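Local coordinates for protein flagellar assembly factor FliW (Geobacillus thermodenitrificans, PDB 5DMD) that probably binds the translational repressor CsrA and relieves its block on flagellin synthesis, and also binds flagellin to assist assembly of the flagellum, at residues A[3-15]-A[47-59]. The protein carries 1 engineered substitution. Numbering follows the deposited sequence.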
ATOM      1  N   LYS A   3     -11.496  15.546  11.983  1.00 19.68           N
ATOM      2  CA  LYS A   3     -12.488  14.693  11.349  1.00 16.63           C
ATOM      3  C   LYS A   3     -12.248  14.695   9.848  1.00 17.27           C
ATOM      4  O   LYS A   3     -11.940  15.739   9.262  1.00 19.46           O
ATOM      5  CB  LYS A   3     -13.898  15.221  11.653  1.00 22.96           C
ATOM      6  CG  LYS A   3     -15.014  14.451  10.963  1.00 24.73           C
ATOM      7  CD  LYS A   3     -15.721  13.497  11.917  1.00 32.57           C
ATOM      8  CE  LYS A   3     -16.613  14.243  12.900  1.00 32.84           C
ATOM      9  NZ  LYS A   3     -17.057  13.365  14.012  1.00 53.18           N
ATOM     10  N   ILE A   4     -12.392  13.526   9.222  1.00 15.92           N
ATOM     11  CA  ILE A   4     -12.278  13.414   7.772  1.00 16.05           C
ATOM     12  C   ILE A   4     -13.432  12.575   7.249  1.00 16.45           C
ATOM     13  O   ILE A   4     -14.039  11.799   7.994  1.00 18.21           O
ATOM     14  CB  ILE A   4     -10.913  12.821   7.320  1.00 15.85           C
ATOM     15  CG1 ILE A   4     -10.710  11.384   7.824  1.00 17.22           C
ATOM     16  CG2 ILE A   4      -9.757  13.709   7.768  1.00 17.94           C
ATOM     17  CD1 ILE A   4      -9.502  10.647   7.201  1.00 16.70           C
ATOM     18  N   ALA A   5     -13.753  12.735   5.972  1.00 16.07           N
ATOM     19  CA  ALA A   5     -14.566  11.757   5.270  1.00 16.13           C
ATOM     20  C   ALA A   5     -13.655  10.702   4.641  1.00 15.79           C
ATOM     21  O   ALA A   5     -12.469  10.948   4.384  1.00 15.81           O
ATOM     22  CB  ALA A   5     -15.444  12.424   4.207  1.00 19.67           C
ATOM     23  N   THR A   6     -14.208   9.507   4.405  1.00 15.62           N
ATOM     24  CA  THR A   6     -13.432   8.379   3.892  1.00 15.61           C
ATOM     25  C   THR A   6     -14.208   7.644   2.808  1.00 19.10           C
ATOM     26  O   THR A   6     -15.399   7.878   2.586  1.00 17.72           O
ATOM     27  CB  THR A   6     -13.063   7.361   4.981  1.00 16.29           C
ATOM     28  OG1 THR A   6     -14.248   6.687   5.421  1.00 15.97           O
ATOM     29  CG2 THR A   6     -12.382   8.029   6.177  1.00 15.13           C
ATOM     30  N   LYS A   7     -13.516   6.713   2.154  1.00 15.67           N
ATOM     31  CA  LYS A   7     -14.140   5.932   1.092  1.00 17.90           C
ATOM     32  C   LYS A   7     -15.011   4.815   1.646  1.00 20.53           C
ATOM     33  O   LYS A   7     -16.102   4.563   1.120  1.00 21.87           O
ATOM     34  CB  LYS A   7     -13.072   5.336   0.173  1.00 17.44           C
ATOM     35  CG  LYS A   7     -13.666   4.611  -1.031  1.00 17.79           C
ATOM     36  CD  LYS A   7     -12.667   4.512  -2.163  1.00 19.69           C
ATOM     37  CE  LYS A   7     -13.158   3.530  -3.216  1.00 25.99           C
ATOM     38  NZ  LYS A   7     -12.188   3.425  -4.337  1.00 27.88           N
ATOM     39  N   TYR A   8     -14.546   4.128   2.692  1.00 16.93           N
ATOM     40  CA  TYR A   8     -15.184   2.911   3.171  1.00 17.56           C
ATOM     41  C   TYR A   8     -15.607   2.939   4.633  1.00 20.68           C
ATOM     42  O   TYR A   8     -16.279   1.996   5.069  1.00 22.44           O
ATOM     43  CB  TYR A   8     -14.242   1.710   2.995  1.00 22.85           C
ATOM     44  CG  TYR A   8     -13.853   1.387   1.579  1.00 22.25           C
ATOM     45  CD1 TYR A   8     -14.777   0.868   0.681  1.00 33.22           C
ATOM     46  CD2 TYR A   8     -12.553   1.578   1.146  1.00 23.86           C
ATOM     47  CE1 TYR A   8     -14.410   0.551  -0.616  1.00 33.51           C
ATOM     48  CE2 TYR A   8     -12.172   1.267  -0.147  1.00 25.65           C
ATOM     49  CZ  TYR A   8     -13.106   0.755  -1.023  1.00 27.98           C
ATOM     50  OH  TYR A   8     -12.730   0.444  -2.311  1.00 29.07           O
ATOM     51  N   HIS A   9     -15.222   3.957   5.408  1.00 15.79           N
ATOM     52  CA  HIS A   9     -15.422   3.940   6.852  1.00 17.99           C
ATOM     53  C   HIS A   9     -16.384   5.007   7.351  1.00 16.93           C
ATOM     54  O   HIS A   9     -16.583   5.118   8.566  1.00 19.20           O
ATOM     55  CB  HIS A   9     -14.075   4.093   7.569  1.00 19.47           C
ATOM     56  CG  HIS A   9     -13.175   2.909   7.416  1.00 17.82           C
ATOM     57  ND1 HIS A   9     -12.359   2.725   6.314  1.00 16.93           N
ATOM     58  CD2 HIS A   9     -12.964   1.844   8.224  1.00 23.23           C
ATOM     59  CE1 HIS A   9     -11.692   1.593   6.451  1.00 22.37           C
ATOM     60  NE2 HIS A   9     -12.035   1.044   7.604  1.00 22.61           N
ATOM     61  N   GLY A  10     -16.991   5.780   6.463  1.00 16.68           N
ATOM     62  CA  GLY A  10     -17.769   6.929   6.889  1.00 15.39           C
ATOM     63  C   GLY A  10     -16.879   8.026   7.457  1.00 20.13           C
ATOM     64  O   GLY A  10     -15.658   8.020   7.307  1.00 16.22           O
ATOM     65  N   ASP A  11     -17.519   8.990   8.114  1.00 18.46           N
ATOM     66  CA  ASP A  11     -16.759  10.063   8.743  1.00 15.50           C
ATOM     67  C   ASP A  11     -16.101   9.553  10.024  1.00 16.59           C
ATOM     68  O   ASP A  11     -16.781   9.014  10.905  1.00 17.63           O
ATOM     69  CB  ASP A  11     -17.670  11.236   9.100  1.00 17.91           C
ATOM     70  CG  ASP A  11     -18.171  12.007   7.889  1.00 18.86           C
ATOM     71  OD1 ASP A  11     -17.885  11.632   6.738  1.00 19.31           O
ATOM     72  OD2 ASP A  11     -18.893  13.005   8.108  1.00 24.99           O
ATOM     73  N   ILE A  12     -14.792   9.776  10.166  1.00 16.16           N
ATOM     74  CA  ILE A  12     -14.069   9.297  11.336  1.00 16.45           C
ATOM     75  C   ILE A  12     -13.231  10.416  11.944  1.00 18.47           C
ATOM     76  O   ILE A  12     -12.923  11.425  11.301  1.00 18.34           O
ATOM     77  CB  ILE A  12     -13.202   8.036  11.064  1.00 14.79           C
ATOM     78  CG1 ILE A  12     -11.994   8.356  10.179  1.00 16.88           C
ATOM     79  CG2 ILE A  12     -14.022   6.920  10.406  1.00 15.27           C
ATOM     80  CD1 ILE A  12     -11.133   7.211   9.884  1.00 16.46           C
ATOM     81  N   GLU A  13     -12.801  10.191  13.183  1.00 16.67           N
ATOM     82  CA  GLU A  13     -11.912  11.104  13.882  1.00 15.11           C
ATOM     83  C   GLU A  13     -10.505  10.530  13.815  1.00 20.40           C
ATOM     84  O   GLU A  13     -10.298   9.346  14.106  1.00 23.55           O
ATOM     85  CB  GLU A  13     -12.346  11.239  15.345  1.00 19.41           C
ATOM     86  CG  GLU A  13     -11.406  12.055  16.218  1.00 25.71           C
ATOM     87  CD  GLU A  13     -11.902  12.160  17.647  1.00 52.77           C
ATOM     88  OE1 GLU A  13     -13.133  12.096  17.847  1.00 44.61           O
ATOM     89  OE2 GLU A  13     -11.065  12.298  18.566  1.00 43.28           O
ATOM     90  N   ILE A  14      -9.541  11.362  13.422  1.00 18.68           N
ATOM     91  CA  ILE A  14      -8.160  10.913  13.326  0.59 16.15           C
ATOM     92  C   ILE A  14      -7.285  11.816  14.181  1.00 25.78           C
ATOM     93  O   ILE A  14      -7.584  12.995  14.397  1.00 28.37           O
ATOM     94  CB  ILE A  14      -7.623  10.830  11.879  0.59 18.30           C
ATOM     95  CG1 ILE A  14      -7.659  12.197  11.202  0.59 16.27           C
ATOM     96  CG2 ILE A  14      -8.424   9.816  11.067  0.59 20.90           C
ATOM     97  CD1 ILE A  14      -6.739  12.297  10.003  0.59 17.38           C
ATOM     98  N   HIS A  15      -6.208  11.233  14.696  1.00 24.89           N
ATOM     99  CA  HIS A  15      -5.234  11.954  15.500  1.00 31.57           C
ATOM    100  C   HIS A  15      -4.007  12.272  14.654  1.00 22.51           C
ATOM    101  O   HIS A  15      -3.710  11.586  13.672  1.00 25.95           O
ATOM    102  CB  HIS A  15      -4.816  11.114  16.708  1.00 32.87           C
ATOM    103  CG  HIS A  15      -5.967  10.530  17.468  1.00 42.20           C
ATOM    104  ND1 HIS A  15      -6.174   9.172  17.577  1.00 50.82           N
ATOM    105  CD2 HIS A  15      -6.963  11.121  18.169  1.00 44.38           C
ATOM    106  CE1 HIS A  15      -7.254   8.950  18.303  1.00 61.83           C
ATOM    107  NE2 HIS A  15      -7.752  10.116  18.675  1.00 55.48           N
ATOM    108  N   ILE A  47      -6.983  -0.067   4.317  1.00 19.69           N
ATOM    109  CA  ILE A  47      -7.235   1.028   3.382  1.00 15.64           C
ATOM    110  C   ILE A  47      -6.174   2.101   3.578  1.00 14.69           C
ATOM    111  O   ILE A  47      -6.013   2.636   4.687  1.00 16.88           O
ATOM    112  CB  ILE A  47      -8.636   1.630   3.565  1.00 15.74           C
ATOM    113  CG1 ILE A  47      -9.699   0.538   3.460  1.00 19.41           C
ATOM    114  CG2 ILE A  47      -8.868   2.706   2.503  1.00 15.97           C
ATOM    115  CD1 ILE A  47      -9.638  -0.230   2.149  1.00 19.19           C
ATOM    116  N   LEU A  48      -5.462   2.434   2.503  1.00 14.79           N
ATOM    117  CA  LEU A  48      -4.602   3.614   2.485  1.00 13.08           C
ATOM    118  C   LEU A  48      -5.493   4.802   2.131  1.00 16.62           C
ATOM    119  O   LEU A  48      -5.836   5.003   0.967  1.00 15.23           O
ATOM    120  CB  LEU A  48      -3.481   3.418   1.464  1.00 14.54           C
ATOM    121  CG  LEU A  48      -2.467   4.556   1.367  1.00 12.74           C
ATOM    122  CD1 LEU A  48      -1.664   4.669   2.663  1.00 16.74           C
ATOM    123  CD2 LEU A  48      -1.559   4.335   0.160  1.00 19.00           C
ATOM    124  N   GLN A  49      -5.873   5.590   3.140  1.00 13.69           N
ATOM    125  CA  GLN A  49      -6.916   6.610   3.009  1.00 14.74           C
ATOM    126  C   GLN A  49      -6.307   8.005   3.049  1.00 13.34           C
ATOM    127  O   GLN A  49      -5.668   8.378   4.037  1.00 14.97           O
ATOM    128  CB  GLN A  49      -7.922   6.469   4.153  1.00 13.89           C
ATOM    129  CG  GLN A  49      -8.987   7.555   4.191  1.00 12.15           C
ATOM    130  CD  GLN A  49      -9.952   7.463   3.027  1.00 14.43           C
ATOM    131  OE1 GLN A  49     -10.627   6.451   2.836  1.00 15.07           O
ATOM    132  NE2 GLN A  49      -9.991   8.517   2.215  1.00 16.01           N
ATOM    133  N   SER A  50      -6.525   8.785   1.994  1.00 14.69           N
ATOM    134  CA  SER A  50      -6.106  10.178   2.010  1.00 13.88           C
ATOM    135  C   SER A  50      -6.871  10.952   3.080  1.00 14.82           C
ATOM    136  O   SER A  50      -8.088  10.815   3.222  1.00 16.08           O
ATOM    137  CB  SER A  50      -6.384  10.821   0.651  1.00 14.78           C
ATOM    138  OG  SER A  50      -6.222  12.226   0.748  1.00 16.98           O
ATOM    139  N   VAL A  51      -6.147  11.796   3.823  1.00 14.37           N
ATOM    140  CA  VAL A  51      -6.741  12.689   4.818  1.00 15.39           C
ATOM    141  C   VAL A  51      -7.399  13.906   4.191  1.00 18.12           C
ATOM    142  O   VAL A  51      -8.205  14.577   4.847  1.00 20.34           O
ATOM    143  CB  VAL A  51      -5.596  13.054   5.784  1.00 21.53           C
ATOM    144  CG1 VAL A  51      -5.994  14.144   6.772  1.00 27.08           C
ATOM    145  CG2 VAL A  51      -5.125  11.832   6.516  1.00 18.90           C
ATOM    146  N   ASN A  52      -7.111  14.188   2.920  1.00 16.41           N
ATOM    147  CA  ASN A  52      -7.649  15.366   2.258  1.00 20.74           C
ATOM    148  C   ASN A  52      -8.686  15.057   1.191  1.00 21.59           C
ATOM    149  O   ASN A  52      -9.513  15.924   0.894  1.00 28.85           O
ATOM    150  CB  ASN A  52      -6.510  16.170   1.617  1.00 22.42           C
ATOM    151  CG  ASN A  52      -5.546  16.696   2.642  1.00 25.88           C
ATOM    152  OD1 ASN A  52      -5.888  17.587   3.417  1.00 27.05           O
ATOM    153  ND2 ASN A  52      -4.337  16.141   2.668  1.00 24.28           N
ATOM    154  N   THR A  53      -8.667  13.859   0.611  1.00 18.30           N
ATOM    155  CA  THR A  53      -9.524  13.506  -0.519  1.00 16.96           C
ATOM    156  C   THR A  53     -10.249  12.201  -0.205  1.00 16.32           C
ATOM    157  O   THR A  53      -9.656  11.115  -0.331  1.00 17.52           O
ATOM    158  CB  THR A  53      -8.687  13.347  -1.785  1.00 21.75           C
ATOM    159  OG1 THR A  53      -7.928  14.538  -2.004  1.00 27.19           O
ATOM    160  CG2 THR A  53      -9.589  13.116  -2.989  1.00 26.95           C
ATOM    161  N   PRO A  54     -11.524  12.262   0.197  1.00 16.52           N
ATOM    162  CA  PRO A  54     -12.213  11.035   0.637  1.00 17.90           C
ATOM    163  C   PRO A  54     -12.192   9.895  -0.370  1.00 23.47           C
ATOM    164  O   PRO A  54     -12.049   8.732   0.026  1.00 21.65           O
ATOM    165  CB  PRO A  54     -13.645  11.525   0.924  1.00 19.64           C
ATOM    166  CG  PRO A  54     -13.473  12.963   1.302  1.00 21.81           C
ATOM    167  CD  PRO A  54     -12.316  13.475   0.473  1.00 16.89           C
ATOM    168  N   ALA A  55     -12.332  10.185  -1.665  1.00 20.60           N
ATOM    169  CA  ALA A  55     -12.422   9.110  -2.647  1.00 26.10           C
ATOM    170  C   ALA A  55     -11.090   8.404  -2.869  1.00 23.97           C
ATOM    171  O   ALA A  55     -11.070   7.314  -3.456  1.00 23.60           O
ATOM    172  CB  ALA A  55     -12.972   9.640  -3.973  1.00 29.57           C
ATOM    173  N   LEU A  56      -9.982   8.995  -2.424  1.00 19.64           N
ATOM    174  CA  LEU A  56      -8.664   8.405  -2.638  1.00 18.29           C
ATOM    175  C   LEU A  56      -8.398   7.433  -1.494  1.00 20.75           C
ATOM    176  O   LEU A  56      -7.779   7.780  -0.486  1.00 22.33           O
ATOM    177  CB  LEU A  56      -7.597   9.490  -2.705  1.00 24.95           C
ATOM    178  CG  LEU A  56      -6.348   9.108  -3.502  1.00 29.99           C
ATOM    179  CD1 LEU A  56      -6.752   8.486  -4.833  1.00 37.81           C
ATOM    180  CD2 LEU A  56      -5.434  10.301  -3.715  1.00 32.72           C
ATOM    181  N   GLY A  57      -8.881   6.203  -1.646  1.00 16.06           N
ATOM    182  CA  GLY A  57      -8.652   5.160  -0.668  1.00 18.75           C
ATOM    183  C   GLY A  57      -8.331   3.831  -1.324  1.00 20.86           C
ATOM    184  O   GLY A  57      -9.210   3.192  -1.909  1.00 25.92           O
ATOM    185  N   PHE A  58      -7.076   3.405  -1.235  1.00 15.76           N
ATOM    186  CA  PHE A  58      -6.610   2.195  -1.908  1.00 15.31           C
ATOM    187  C   PHE A  58      -6.681   0.980  -0.991  1.00 15.66           C
ATOM    188  O   PHE A  58      -6.452   1.081   0.221  1.00 17.05           O
ATOM    189  CB  PHE A  58      -5.166   2.386  -2.383  1.00 20.46           C
ATOM    190  CG  PHE A  58      -4.972   3.593  -3.257  1.00 19.42           C
ATOM    191  CD1 PHE A  58      -4.663   4.830  -2.710  1.00 22.46           C
ATOM    192  CD2 PHE A  58      -5.085   3.483  -4.636  1.00 22.76           C
ATOM    193  CE1 PHE A  58      -4.488   5.944  -3.525  1.00 30.70           C
ATOM    194  CE2 PHE A  58      -4.903   4.592  -5.460  1.00 23.40           C
ATOM    195  CZ  PHE A  58      -4.606   5.820  -4.906  1.00 25.11           C
ATOM    196  N   VAL A  59      -6.993  -0.177  -1.579  1.00 14.54           N
ATOM    197  CA  VAL A  59      -7.053  -1.431  -0.834  1.00 14.61           C
ATOM    198  C   VAL A  59      -5.671  -2.064  -0.821  1.00 16.77           C
ATOM    199  O   VAL A  59      -5.112  -2.356  -1.881  1.00 17.67           O
ATOM    200  CB  VAL A  59      -8.079  -2.393  -1.447  1.00 18.55           C
ATOM    201  CG1 VAL A  59      -8.105  -3.679  -0.644  1.00 18.04           C
ATOM    202  CG2 VAL A  59      -9.455  -1.744  -1.491  1.00 19.61           C
TER
HETATM  203  O   HOH W   1     -10.554  12.317   3.350  1.00 16.33           O
HETATM  204  O   HOH W   2     -10.432   1.251  -3.275  1.00 31.91           O
HETATM  205  O   HOH W   3     -12.645   5.934  -5.273  1.00 37.51           O
HETATM  206  O   HOH W   4     -11.945   4.173   3.858  1.00 14.82           O
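Two antiparallel beta hairpins meet here. The N-terminal one, strands 3-4 and 12-13, packs with its connecting loop against the hairpin of strands 45-50 and 57-61 in the main FliW sheet. Gln49 reaches from that sheet to the loop. Its CG is anti to the backbone N (chi1 175°), and a bend at chi2 lays the amide beside Thr6 CA and CB. Lys7 N gives Gln49 OE1 a nearly straight hydrogen bond of 3.0 Å, from above the carbonyl plane. Water 4 also donates to OE1 and accepts from Tyr8 N. Both NE2 bonds lie close to the amide plane. One meets an in-plane lone pair of Ser50 O at 3.1 Å; the other goes to Pro54 O, in the type I turn Thr53-Leu56. These bonds fix the rotation of the buried amide. A leucine here would probably leave Lys7 N without this acceptor and Pro54 O without its side-chain donor.

Apolar groups fill the two ends. Val51 CG1 touches Ile4 CG2 at 3.9 Å and, in one of the two conformers of Ile14, its CD1. At the other end, Tyr8 crosses Ile47 at about a right angle, with its CD2 3.6 Å from Ile47 CD1. Ile47 CG1 lies at the His9 ring edge, in plane, while His9 NE2 bonds to Gln39 O. Ala5 CB touches Pro54 CG at 3.6 Å. Lys7 extends past Gly57, its CG over one face of the Tyr8 ring. Water 2 joins Lys7 NZ, Tyr8 OH and Gly57 O, and water 3 links the same NZ to Ala55 O.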